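Local coordinates for aspartate carbamoyltransferase (PDB 7K46), which probably catalyses the transfer of a carbamoyl group from carbamoyl phosphate to L-aspartate, an early step in pyrimidine synthesis, at residues G51-P56 with D104-V109; D108-R113 with H129-A134; S67-A72 with F316-I321; D47-R52 with A71-L76. All coordinates share one frame; numbering follows the deposited sequence. Where two conformers were deposited one is given.

Interaction 1 of 4, residues G51-P56 with D104-V109; sequences GRVMTP and DSYSDV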
loop_
_atom_site.group_PDB
_atom_site.type_symbol
_atom_site.label_atom_id
_atom_site.label_comp_id
_atom_site.label_asym_id
_atom_site.label_seq_id
_atom_site.Cartn_x
_atom_site.Cartn_y
_atom_site.Cartn_z
ATOM N N GLY A 51 2.043 -16.752 -2.518
ATOM C CA GLY A 51 0.825 -17.076 -1.806
ATOM C C GLY A 51 0.873 -16.905 -0.298
ATOM O O GLY A 51 -0.132 -17.183 0.365
ATOM N N ARG A 52 2.001 -16.475 0.268
ATOM C CA ARG A 52 2.089 -16.174 1.690
ATOM C C ARG A 52 1.969 -14.667 1.899
ATOM O O ARG A 52 2.416 -13.874 1.069
ATOM C CB ARG A 52 3.407 -16.678 2.291
ATOM C CG ARG A 52 3.761 -18.117 1.913
ATOM C CD ARG A 52 2.662 -19.119 2.276
ATOM N NE ARG A 52 2.901 -20.389 1.588
ATOM C CZ ARG A 52 1.961 -21.183 1.093
ATOM N NH1 ARG A 52 0.674 -20.911 1.239
ATOM N NH2 ARG A 52 2.323 -22.281 0.430
ATOM N N VAL A 53 1.373 -14.278 3.023
ATOM C CA VAL A 53 0.969 -12.894 3.264
ATOM C C VAL A 53 1.677 -12.360 4.503
ATOM O O VAL A 53 1.625 -12.979 5.570
ATOM C CB VAL A 53 -0.556 -12.789 3.437
ATOM C CG1 VAL A 53 -0.951 -11.396 3.980
ATOM C CG2 VAL A 53 -1.250 -13.088 2.112
ATOM N N MET A 54 2.311 -11.198 4.360
ATOM C CA MET A 54 2.849 -10.432 5.474
ATOM C C MET A 54 1.922 -9.252 5.738
ATOM O O MET A 54 1.519 -8.561 4.791
ATOM C CB MET A 54 4.258 -9.913 5.144
ATOM C CG MET A 54 4.739 -8.752 6.055
ATOM S SD MET A 54 6.282 -7.991 5.469
ATOM C CE MET A 54 7.459 -9.271 5.905
ATOM N N THR A 55 1.601 -9.005 7.010
ATOM C CA THR A 55 0.973 -7.735 7.385
ATOM C C THR A 55 1.888 -6.973 8.333
ATOM O O THR A 55 2.140 -7.443 9.461
ATOM C CB THR A 55 -0.399 -7.914 8.047
ATOM O OG1 THR A 55 -1.287 -8.595 7.157
ATOM C CG2 THR A 55 -0.994 -6.541 8.365
ATOM N N PRO A 56 2.368 -5.792 7.955
ATOM C CA PRO A 56 3.034 -4.918 8.926
ATOM C C PRO A 56 2.017 -4.110 9.711
ATOM O O PRO A 56 1.005 -3.646 9.173
ATOM C CB PRO A 56 3.901 -3.999 8.045
ATOM C CG PRO A 56 3.728 -4.525 6.607
ATOM C CD PRO A 56 2.410 -5.229 6.599
ATOM N N ASP A 104 -4.096 -12.211 12.117
ATOM C CA ASP A 104 -3.908 -13.659 12.024
ATOM C C ASP A 104 -5.000 -14.344 11.220
ATOM O O ASP A 104 -4.836 -15.511 10.835
ATOM C CB ASP A 104 -3.880 -14.308 13.411
ATOM C CG ASP A 104 -2.521 -14.262 14.062
ATOM O OD1 ASP A 104 -1.488 -14.295 13.358
ATOM O OD2 ASP A 104 -2.490 -14.204 15.306
ATOM N N SER A 105 -6.134 -13.678 11.007
ATOM C CA SER A 105 -7.197 -14.312 10.248
ATOM C C SER A 105 -6.807 -14.513 8.786
ATOM O O SER A 105 -7.374 -15.380 8.115
ATOM C CB SER A 105 -8.482 -13.493 10.360
ATOM O OG SER A 105 -8.382 -12.302 9.593
ATOM N N TYR A 106 -5.844 -13.750 8.276
ATOM C CA TYR A 106 -5.504 -13.875 6.868
ATOM C C TYR A 106 -4.004 -13.877 6.581
ATOM O O TYR A 106 -3.629 -14.065 5.418
ATOM C CB TYR A 106 -6.197 -12.745 6.067
ATOM C CG TYR A 106 -5.662 -11.392 6.437
ATOM C CD1 TYR A 106 -4.470 -10.928 5.880
ATOM C CD2 TYR A 106 -6.311 -10.593 7.378
ATOM C CE1 TYR A 106 -3.936 -9.699 6.231
ATOM C CE2 TYR A 106 -5.781 -9.351 7.745
ATOM C CZ TYR A 106 -4.585 -8.919 7.165
ATOM O OH TYR A 106 -4.029 -7.701 7.504
ATOM N N SER A 107 -3.139 -13.679 7.582
ATOM C CA SER A 107 -1.702 -13.496 7.379
ATOM C C SER A 107 -0.923 -14.772 7.694
ATOM O O SER A 107 -1.376 -15.640 8.444
ATOM C CB SER A 107 -1.145 -12.369 8.266
ATOM O OG SER A 107 -1.777 -11.120 8.043
ATOM N N ASP A 108 0.286 -14.847 7.131
ATOM C CA ASP A 108 1.270 -15.864 7.489
ATOM C C ASP A 108 2.366 -15.341 8.408
ATOM O O ASP A 108 2.976 -16.128 9.131
ATOM C CB ASP A 108 1.929 -16.433 6.229
ATOM C CG ASP A 108 0.943 -17.165 5.347
ATOM O OD1 ASP A 108 0.695 -18.370 5.589
ATOM O OD2 ASP A 108 0.389 -16.514 4.441
ATOM N N VAL A 109 2.658 -14.047 8.361
ATOM C CA VAL A 109 3.687 -13.458 9.211
ATOM C C VAL A 109 3.275 -12.023 9.504
ATOM O O VAL A 109 2.722 -11.332 8.640
ATOM C CB VAL A 109 5.097 -13.543 8.567
ATOM C CG1 VAL A 109 5.170 -12.761 7.250
ATOM C CG2 VAL A 109 6.190 -13.068 9.556
HETATM O O HOH W 1 -0.839 -19.370 3.495
#

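Interaction 2 of 4, residues D108-R113 with H129-A134; sequences DVLVLR and HPIMNA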
loop_
_atom_site.group_PDB
_atom_site.type_symbol
_atom_site.label_atom_id
_atom_site.label_comp_id
_atom_site.label_asym_id
_atom_site.label_seq_id
_atom_site.Cartn_x
_atom_site.Cartn_y
_atom_site.Cartn_z
ATOM N N ASP A 108 0.286 -14.847 7.131
ATOM C CA ASP A 108 1.270 -15.864 7.489
ATOM C C ASP A 108 2.366 -15.341 8.408
ATOM O O ASP A 108 2.976 -16.128 9.131
ATOM C CB ASP A 108 1.929 -16.433 6.229
ATOM C CG ASP A 108 0.943 -17.165 5.347
ATOM O OD1 ASP A 108 0.695 -18.370 5.589
ATOM O OD2 ASP A 108 0.389 -16.514 4.441
ATOM N N VAL A 109 2.658 -14.047 8.361
ATOM C CA VAL A 109 3.687 -13.458 9.211
ATOM C C VAL A 109 3.275 -12.023 9.504
ATOM O O VAL A 109 2.722 -11.332 8.640
ATOM C CB VAL A 109 5.097 -13.543 8.567
ATOM C CG1 VAL A 109 5.170 -12.761 7.250
ATOM C CG2 VAL A 109 6.190 -13.068 9.556
ATOM N N LEU A 110 3.508 -11.591 10.745
ATOM C CA LEU A 110 3.230 -10.226 11.161
ATOM C C LEU A 110 4.547 -9.506 11.421
ATOM O O LEU A 110 5.536 -10.130 11.812
ATOM C CB LEU A 110 2.365 -10.198 12.434
ATOM C CG LEU A 110 1.135 -11.111 12.515
ATOM C CD1 LEU A 110 0.316 -10.770 13.769
ATOM C CD2 LEU A 110 0.284 -10.949 11.278
ATOM N N VAL A 111 4.564 -8.191 11.179
ATOM C CA VAL A 111 5.720 -7.348 11.502
ATOM C C VAL A 111 5.216 -6.223 12.396
ATOM O O VAL A 111 4.435 -5.376 11.942
ATOM C CB VAL A 111 6.409 -6.781 10.247
ATOM C CG1 VAL A 111 7.656 -5.961 10.640
ATOM C CG2 VAL A 111 6.786 -7.901 9.258
ATOM N N LEU A 112 5.664 -6.199 13.655
ATOM C CA LEU A 112 5.167 -5.246 14.646
ATOM C C LEU A 112 6.219 -4.188 14.969
ATOM O O LEU A 112 7.353 -4.516 15.352
ATOM C CB LEU A 112 4.744 -5.950 15.941
ATOM C CG LEU A 112 4.249 -4.985 17.031
ATOM C CD1 LEU A 112 2.898 -4.361 16.632
ATOM C CD2 LEU A 112 4.156 -5.669 18.394
ATOM N N ARG A 113 5.828 -2.924 14.845
ATOM C CA ARG A 113 6.638 -1.787 15.275
ATOM C C ARG A 113 5.817 -0.965 16.264
ATOM O O ARG A 113 4.831 -0.319 15.885
ATOM C CB ARG A 113 7.069 -0.949 14.074
ATOM C CG ARG A 113 7.801 0.320 14.434
ATOM C CD ARG A 113 9.281 0.068 14.610
ATOM N NE ARG A 113 10.005 1.306 14.879
ATOM C CZ ARG A 113 11.244 1.555 14.471
ATOM N NH1 ARG A 113 11.933 0.669 13.764
ATOM N NH2 ARG A 113 11.804 2.729 14.772
ATOM N N HIS A 129 0.581 -16.715 14.339
ATOM C CA HIS A 129 1.616 -16.735 13.321
ATOM C C HIS A 129 2.837 -15.994 13.854
ATOM O O HIS A 129 2.732 -15.227 14.820
ATOM C CB HIS A 129 1.128 -16.092 12.013
ATOM C CG HIS A 129 -0.008 -16.830 11.372
ATOM N ND1 HIS A 129 -1.327 -16.479 11.564
ATOM C CD2 HIS A 129 -0.021 -17.939 10.594
ATOM C CE1 HIS A 129 -2.104 -17.323 10.907
ATOM N NE2 HIS A 129 -1.337 -18.217 10.310
ATOM N N PRO A 130 4.013 -16.222 13.270
ATOM C CA PRO A 130 5.221 -15.550 13.766
ATOM C C PRO A 130 5.118 -14.035 13.654
ATOM O O PRO A 130 4.591 -13.496 12.675
ATOM C CB PRO A 130 6.327 -16.105 12.860
ATOM C CG PRO A 130 5.813 -17.479 12.470
ATOM C CD PRO A 130 4.336 -17.259 12.270
ATOM N N ILE A 131 5.642 -13.356 14.674
ATOM C CA ILE A 131 5.764 -11.901 14.696
ATOM C C ILE A 131 7.240 -11.548 14.578
ATOM O O ILE A 131 8.068 -12.062 15.339
ATOM C CB ILE A 131 5.180 -11.297 15.984
ATOM C CG1 ILE A 131 3.683 -11.583 16.099
ATOM C CG2 ILE A 131 5.443 -9.775 16.039
ATOM C CD1 ILE A 131 3.121 -11.185 17.452
ATOM N N MET A 132 7.561 -10.665 13.637
ATOM C CA MET A 132 8.891 -10.080 13.525
ATOM C C MET A 132 8.885 -8.745 14.265
ATOM O O MET A 132 8.136 -7.828 13.902
ATOM C CB MET A 132 9.278 -9.859 12.058
ATOM C CG MET A 132 9.137 -11.060 11.129
ATOM S SD MET A 132 10.270 -12.418 11.483
ATOM C CE MET A 132 9.188 -13.514 12.396
ATOM N N ASN A 133 9.703 -8.630 15.300
ATOM C CA ASN A 133 9.805 -7.366 16.021
ATOM C C ASN A 133 10.641 -6.388 15.190
ATOM O O ASN A 133 11.834 -6.606 14.965
ATOM C CB ASN A 133 10.405 -7.606 17.405
ATOM C CG ASN A 133 10.755 -6.316 18.115
ATOM O OD1 ASN A 133 10.233 -5.248 17.781
ATOM N ND2 ASN A 133 11.635 -6.409 19.111
ATOM N N ALA A 134 10.017 -5.304 14.732
ATOM C CA ALA A 134 10.679 -4.312 13.891
ATOM C C ALA A 134 11.315 -3.171 14.689
ATOM O O ALA A 134 11.743 -2.174 14.092
ATOM C CB ALA A 134 9.680 -3.748 12.874
#

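Interaction 3 of 4, residues S67-A72 with F316-I321; sequences SSFCAA and FMRMAI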
loop_
_atom_site.group_PDB
_atom_site.type_symbol
_atom_site.label_atom_id
_atom_site.label_comp_id
_atom_site.label_asym_id
_atom_site.label_seq_id
_atom_site.Cartn_x
_atom_site.Cartn_y
_atom_site.Cartn_z
ATOM N N SER A 67 9.811 -0.441 4.677
ATOM C CA SER A 67 9.954 -0.760 3.255
ATOM C C SER A 67 10.914 -1.924 3.046
ATOM O O SER A 67 10.722 -2.734 2.135
ATOM C CB SER A 67 10.409 0.479 2.481
ATOM O OG SER A 67 11.663 0.953 2.954
ATOM N N SER A 68 11.924 -2.052 3.907
ATOM C CA SER A 68 12.861 -3.172 3.806
ATOM C C SER A 68 12.157 -4.510 4.041
ATOM O O SER A 68 12.354 -5.469 3.283
ATOM C CB SER A 68 14.004 -2.979 4.805
ATOM O OG SER A 68 15.033 -3.940 4.606
ATOM N N PHE A 69 11.335 -4.598 5.097
ATOM C CA PHE A 69 10.551 -5.817 5.326
ATOM C C PHE A 69 9.634 -6.120 4.145
ATOM O O PHE A 69 9.518 -7.276 3.718
ATOM C CB PHE A 69 9.708 -5.692 6.605
ATOM C CG PHE A 69 10.428 -6.120 7.855
ATOM C CD1 PHE A 69 10.603 -7.469 8.138
ATOM C CD2 PHE A 69 10.899 -5.177 8.754
ATOM C CE1 PHE A 69 11.273 -7.881 9.300
ATOM C CE2 PHE A 69 11.561 -5.573 9.919
ATOM C CZ PHE A 69 11.746 -6.930 10.187
ATOM N N CYS A 70 8.955 -5.099 3.624
ATOM C CA CYS A 70 8.043 -5.315 2.500
ATOM C C CYS A 70 8.792 -5.752 1.252
ATOM O O CYS A 70 8.357 -6.672 0.550
ATOM C CB CYS A 70 7.241 -4.048 2.214
ATOM S SG CYS A 70 6.122 -3.668 3.588
ATOM N N ALA A 71 9.916 -5.096 0.953
ATOM C CA ALA A 71 10.690 -5.476 -0.226
ATOM C C ALA A 71 11.256 -6.883 -0.082
ATOM O O ALA A 71 11.271 -7.658 -1.049
ATOM C CB ALA A 71 11.813 -4.469 -0.461
ATOM N N ALA A 72 11.743 -7.222 1.115
ATOM C CA ALA A 72 12.239 -8.575 1.373
ATOM C C ALA A 72 11.159 -9.613 1.104
ATOM O O ALA A 72 11.410 -10.633 0.447
ATOM C CB ALA A 72 12.737 -8.691 2.816
ATOM N N PHE A 316 18.820 -8.116 2.504
ATOM C CA PHE A 316 19.099 -9.540 2.354
ATOM C C PHE A 316 19.059 -10.294 3.684
ATOM O O PHE A 316 18.660 -11.472 3.717
ATOM C CB PHE A 316 20.427 -9.711 1.618
ATOM C CG PHE A 316 20.348 -9.262 0.182
ATOM C CD1 PHE A 316 19.480 -9.893 -0.694
ATOM C CD2 PHE A 316 21.095 -8.186 -0.275
ATOM C CE1 PHE A 316 19.369 -9.475 -2.012
ATOM C CE2 PHE A 316 20.993 -7.764 -1.584
ATOM C CZ PHE A 316 20.121 -8.415 -2.456
ATOM N N MET A 317 19.410 -9.642 4.791
ATOM C CA MET A 317 19.225 -10.291 6.088
ATOM C C MET A 317 17.748 -10.540 6.361
ATOM O O MET A 317 17.366 -11.603 6.865
ATOM C CB MET A 317 19.850 -9.443 7.201
ATOM C CG MET A 317 19.615 -9.993 8.633
ATOM S SD MET A 317 20.198 -11.691 8.885
ATOM C CE MET A 317 21.999 -11.526 8.793
ATOM N N ARG A 318 16.893 -9.577 6.022
ATOM C CA ARG A 318 15.473 -9.779 6.274
ATOM C C ARG A 318 14.885 -10.841 5.351
ATOM O O ARG A 318 13.995 -11.588 5.766
ATOM C CB ARG A 318 14.738 -8.446 6.148
ATOM C CG ARG A 318 15.053 -7.526 7.328
ATOM C CD ARG A 318 14.440 -6.130 7.175
ATOM N NE ARG A 318 14.735 -5.352 8.374
ATOM C CZ ARG A 318 15.523 -4.285 8.419
ATOM N NH1 ARG A 318 16.048 -3.766 7.318
ATOM N NH2 ARG A 318 15.790 -3.725 9.598
ATOM N N MET A 319 15.398 -10.961 4.124
ATOM C CA MET A 319 14.999 -12.071 3.259
ATOM C C MET A 319 15.428 -13.414 3.850
ATOM O O MET A 319 14.651 -14.376 3.871
ATOM C CB MET A 319 15.605 -11.890 1.863
ATOM C CG MET A 319 15.004 -10.733 1.053
ATOM S SD MET A 319 15.789 -10.490 -0.573
ATOM C CE MET A 319 15.313 -11.989 -1.443
ATOM N N ALA A 320 16.677 -13.502 4.315
ATOM C CA ALA A 320 17.150 -14.740 4.933
ATOM C C ALA A 320 16.265 -15.129 6.107
ATOM O O ALA A 320 15.917 -16.302 6.274
ATOM C CB ALA A 320 18.599 -14.577 5.400
ATOM N N ILE A 321 15.878 -14.148 6.919
ATOM C CA ILE A 321 15.047 -14.419 8.089
ATOM C C ILE A 321 13.651 -14.861 7.671
ATOM O O ILE A 321 13.153 -15.900 8.126
ATOM C CB ILE A 321 15.004 -13.184 9.009
ATOM C CG1 ILE A 321 16.385 -12.964 9.661
ATOM C CG2 ILE A 321 13.929 -13.361 10.104
ATOM C CD1 ILE A 321 16.535 -11.621 10.354
#

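Interaction 4 of 4, residues D47-R52 with A71-L76; sequences DTLRGR and AAMMRL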
loop_
_atom_site.group_PDB
_atom_site.type_symbol
_atom_site.label_atom_id
_atom_site.label_comp_id
_atom_site.label_asym_id
_atom_site.label_seq_id
_atom_site.Cartn_x
_atom_site.Cartn_y
_atom_site.Cartn_z
ATOM N N ASP A 47 10.708 -17.436 -5.637
ATOM C CA ASP A 47 9.253 -17.515 -5.614
ATOM C C ASP A 47 8.742 -18.400 -4.485
ATOM O O ASP A 47 7.551 -18.749 -4.467
ATOM C CB ASP A 47 8.741 -18.029 -6.968
ATOM C CG ASP A 47 7.347 -17.527 -7.293
ATOM O OD1 ASP A 47 7.116 -16.299 -7.161
ATOM O OD2 ASP A 47 6.488 -18.358 -7.687
ATOM N N THR A 48 9.616 -18.764 -3.546
ATOM C CA THR A 48 9.292 -19.743 -2.512
ATOM C C THR A 48 8.083 -19.331 -1.678
ATOM O O THR A 48 7.307 -20.193 -1.240
ATOM C CB THR A 48 10.514 -19.944 -1.611
ATOM O OG1 THR A 48 11.639 -20.295 -2.426
ATOM C CG2 THR A 48 10.266 -21.066 -0.608
ATOM N N LEU A 49 7.899 -18.034 -1.446
ATOM C CA LEU A 49 6.825 -17.562 -0.586
ATOM C C LEU A 49 5.603 -17.096 -1.373
ATOM O O LEU A 49 4.761 -16.380 -0.825
ATOM C CB LEU A 49 7.333 -16.455 0.344
ATOM C CG LEU A 49 8.413 -16.886 1.360
ATOM C CD1 LEU A 49 8.666 -15.792 2.397
ATOM C CD2 LEU A 49 8.100 -18.234 2.043
ATOM N N ARG A 50 5.465 -17.518 -2.630
ATOM C CA ARG A 50 4.262 -17.213 -3.397
ATOM C C ARG A 50 3.023 -17.650 -2.627
ATOM O O ARG A 50 2.955 -18.774 -2.133
ATOM C CB ARG A 50 4.314 -17.920 -4.753
ATOM C CG ARG A 50 3.246 -17.479 -5.753
ATOM C CD ARG A 50 3.255 -18.360 -7.002
ATOM N NE ARG A 50 2.663 -19.668 -6.744
ATOM C CZ ARG A 50 3.355 -20.776 -6.508
ATOM N NH1 ARG A 50 4.679 -20.784 -6.534
ATOM N NH2 ARG A 50 2.701 -21.902 -6.236
ATOM N N GLY A 51 2.043 -16.752 -2.518
ATOM C CA GLY A 51 0.825 -17.076 -1.806
ATOM C C GLY A 51 0.873 -16.905 -0.298
ATOM O O GLY A 51 -0.132 -17.183 0.365
ATOM N N ARG A 52 2.001 -16.475 0.268
ATOM C CA ARG A 52 2.089 -16.174 1.690
ATOM C C ARG A 52 1.969 -14.667 1.899
ATOM O O ARG A 52 2.416 -13.874 1.069
ATOM C CB ARG A 52 3.407 -16.678 2.291
ATOM C CG ARG A 52 3.761 -18.117 1.913
ATOM C CD ARG A 52 2.662 -19.119 2.276
ATOM N NE ARG A 52 2.901 -20.389 1.588
ATOM C CZ ARG A 52 1.961 -21.183 1.093
ATOM N NH1 ARG A 52 0.674 -20.911 1.239
ATOM N NH2 ARG A 52 2.323 -22.281 0.430
ATOM N N ALA A 71 9.916 -5.096 0.953
ATOM C CA ALA A 71 10.690 -5.476 -0.226
ATOM C C ALA A 71 11.256 -6.883 -0.082
ATOM O O ALA A 71 11.271 -7.658 -1.049
ATOM C CB ALA A 71 11.813 -4.469 -0.461
ATOM N N ALA A 72 11.743 -7.222 1.115
ATOM C CA ALA A 72 12.239 -8.575 1.373
ATOM C C ALA A 72 11.159 -9.613 1.104
ATOM O O ALA A 72 11.410 -10.633 0.447
ATOM C CB ALA A 72 12.737 -8.691 2.816
ATOM N N MET A 73 9.946 -9.369 1.615
ATOM C CA MET A 73 8.846 -10.300 1.389
ATOM C C MET A 73 8.547 -10.452 -0.104
ATOM O O MET A 73 8.390 -11.570 -0.608
ATOM C CB MET A 73 7.606 -9.818 2.154
ATOM C CG MET A 73 6.425 -10.796 2.130
ATOM S SD MET A 73 6.816 -12.268 3.105
ATOM C CE MET A 73 5.253 -13.168 2.981
ATOM N N MET A 74 8.489 -9.340 -0.839
ATOM C CA MET A 74 8.118 -9.430 -2.252
ATOM C C MET A 74 9.218 -10.066 -3.102
ATOM O O MET A 74 8.915 -10.742 -4.094
ATOM C CB MET A 74 7.753 -8.038 -2.782
ATOM C CG MET A 74 6.528 -7.462 -2.065
ATOM S SD MET A 74 6.122 -5.799 -2.656
ATOM C CE MET A 74 4.835 -5.332 -1.479
ATOM N N ARG A 75 10.484 -9.868 -2.743
ATOM C CA ARG A 75 11.578 -10.499 -3.473
ATOM C C ARG A 75 11.724 -11.984 -3.147
ATOM O O ARG A 75 12.577 -12.652 -3.738
ATOM C CB ARG A 75 12.886 -9.758 -3.188
ATOM C CG ARG A 75 12.946 -8.352 -3.808
ATOM C CD ARG A 75 14.335 -7.763 -3.623
ATOM N NE ARG A 75 14.477 -6.466 -4.273
ATOM C CZ ARG A 75 14.791 -6.298 -5.548
ATOM N NH1 ARG A 75 14.946 -7.334 -6.367
ATOM N NH2 ARG A 75 14.937 -5.062 -6.022
ATOM N N LEU A 76 10.931 -12.508 -2.215
ATOM C CA LEU A 76 10.790 -13.943 -2.013
ATOM C C LEU A 76 9.543 -14.489 -2.686
ATOM O O LEU A 76 9.237 -15.680 -2.538
ATOM C CB LEU A 76 10.760 -14.264 -0.509
ATOM C CG LEU A 76 12.071 -13.926 0.223
ATOM C CD1 LEU A 76 11.873 -13.995 1.730
ATOM C CD2 LEU A 76 13.220 -14.837 -0.229
#

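Interaction 1 of 4, residues G51-P56 with D104-V109
Val53 O takes two backbone donors from the end of the loop and the first residue of the neighbouring strand, Asp108 N at 2.8 Å and Val109 N at 3.2 Å, both in the plane of its carbonyl. Two residues on, Thr55 N donates to Val109 O (3.1 Å), which completes a parallel bridge between Met54 and Val109.

The Asp108 carboxylate folds back to the same strand: its OD2 accepts from Val53 N at 2.8 Å, on the anti side and 21° out of the carboxylate plane. Its OD1 reaches Arg52 NH1 through a shared water. Both polar ends have partners in the second subunit: Asp108 OD2 forms a salt bridge with Arg75 there, and Arg52 NH2 donates to the carbonyl of Gly43.

Among the hydroxyls, Thr55 OG1 is hydrogen-bonded to Tyr106 OH at 2.9 Å and lies 2.7 Å from Ser107 OG. Tyr106 CG stands between its own backbone N and carbonyl carbon (chi1 66°), starting the ring toward the strand.

Apolar contacts are sparser. Val53 CG1 meets the edge of the Tyr106 ring at CD1 (4.0 Å), and Met54 CB packs on Val109 CG1 (3.7 Å).

Strand 53-58 lies between strands 79-80 and 109-113 of the parallel sheet. The face carrying Met54 and Val109 is covered by helices 63-74 and 309-326.

Interaction 2 of 4, residues D108-R113 with H129-A134
Ile131 fits between two leucines of the adjoining strand: its CG1 branch packs obliquely on Leu110 CB (4.1 Å), while its CG2 branch reaches Leu112 CB (3.9 Å). The face with Val111 shows the reverse arrangement, a forked side chain on the first strand and two bumps on the second. Val111 CG1 rests on Ala134 CB at 3.7 Å, and CG2 on Met132 CB. Met132 keeps CG beside its backbone N (chi1 -52°), where it fills the space against Val109 CG2 at 3.9 Å. At the start of the pair, His129 CB sits against Asp108 O (3.4 Å).

Between these two faces the backbones mesh as parallel strands, donors alternating: Leu110 N to Pro130 O, Met132 N to Leu110 O (2.8 Å), Leu112 N to Met132 O and Ala134 N to Leu112 O. Arg113 NH1 adds a bond to Ala134 O at 2.9 Å, the oxygen tilted 27° from the guanidinium plane, while Arg113 NE is paired with Glu60.

These are the two strands of a beta-alpha-beta unit. Its helix, 117-126, packs on Ile131 and Asn133; helix 309-326 lies against Val109, Pro130 and Met132, and strand 53-58 continues the sheet beyond strand 109-113.

Interaction 3 of 4, residues S67-A72 with F316-I321
Arg318 brings CD over the face of the Phe69 ring, the two side chains crossing at about a right angle: CD stands 3.8 Å above the ring plane, over its centre, in a CH-pi contact. NE lies over the same face, 3.5 Å from CE2, with the guanidinium plane turned 51° from the ring. Beyond it, Arg318 NH1 makes a weak hydrogen bond to Ser68 OG (2.9 Å). A chi2 of 175° sends CD straight out from the helix to its place over the ring.

A second patch lies one helical turn further along, at Ala72. Its methyl touches Met319 CG at 3.5 Å and Arg318 CB at 3.9 Å; so small a side chain lets the helices approach to 8.6 Å between the axes of the two segments.

In the next shell, Thr143 OG1 accepts from Arg318 NH2 and fixes the other arm of the guanidinium. Val111, Met132 and Ala134 of the sheet region pack around the Phe69 ring, and Met36 of helix 23-41 touches Met319.

The arrangement is that of the carbamoyltransferase fold, in which the C-terminal helix crosses back onto the carbamoyl phosphate domain. A Ser-Ser-Arg-Thr sequence spans the start of helix 63-74 and, as in relatives, probably helps bind that substrate's phosphate.

Interaction 4 of 4, residues D47-R52 with A71-L76
Arg52 touches the Met73 methyl through CB (4.0 Å) but turns its guanidinium away from the helix; one face of that group has Arg50 O 4.0 Å above it, toward the rim, and its NH2 donates to Gly43 O of the second subunit. The Arg50 guanidinium takes Asp47 OD2 at its edge, in plane, as a salt bridge, and in this conformer its NH2 bonds Thr45 OG1 of the second subunit; since Arg50 has two conformers, both pairings are doubtful.

The contact itself is mostly apolar. Leu49 and Leu76 lie side by side, pointing the same way, with their CD1 methyls 3.7 Å apart. The Met73 chain bends at chi2 (69°), placing SD 4.0 Å from Leu49 CD1; the CE methyl beyond lies 3.5 Å from Arg52 O.

One hydrogen bond joins the segments, Leu49 N to Leu76 O at 2.9 Å. It reaches into two overlapping turns, type I from Asp47 to Arg50 and type II from Leu49 to Arg52, with Gly51 at the positive-phi position (phi 83°).

The contact closes one end of a beta-alpha-beta unit: the approach to strand 53-58 packs on the end of helix 63-74, just before strand 79-80.

Interactions 1, 2 and 4 lie wholly within the carbamoyl phosphate-binding domain, while interaction 3 brings in helix 309-326 from the far end of the chain. Interactions 1 and 2 have centres about 9 Å apart and join neighbouring strands of one parallel sheet, in the order 53-58, 109-113, 131-133, sharing Asp108 and Val109. Interactions 3 and 4, about 10 Å apart, use overlapping parts of helix 63-74, sharing Ala71 and Ala72. Along the chain, interaction 4 closes before interaction 2 opens, and interaction 2 is nested inside the long loop closed by interaction 3. Phe69 packs on Val111, tying helix to sheet. All four contacts reach neighbouring subunits of the trimer.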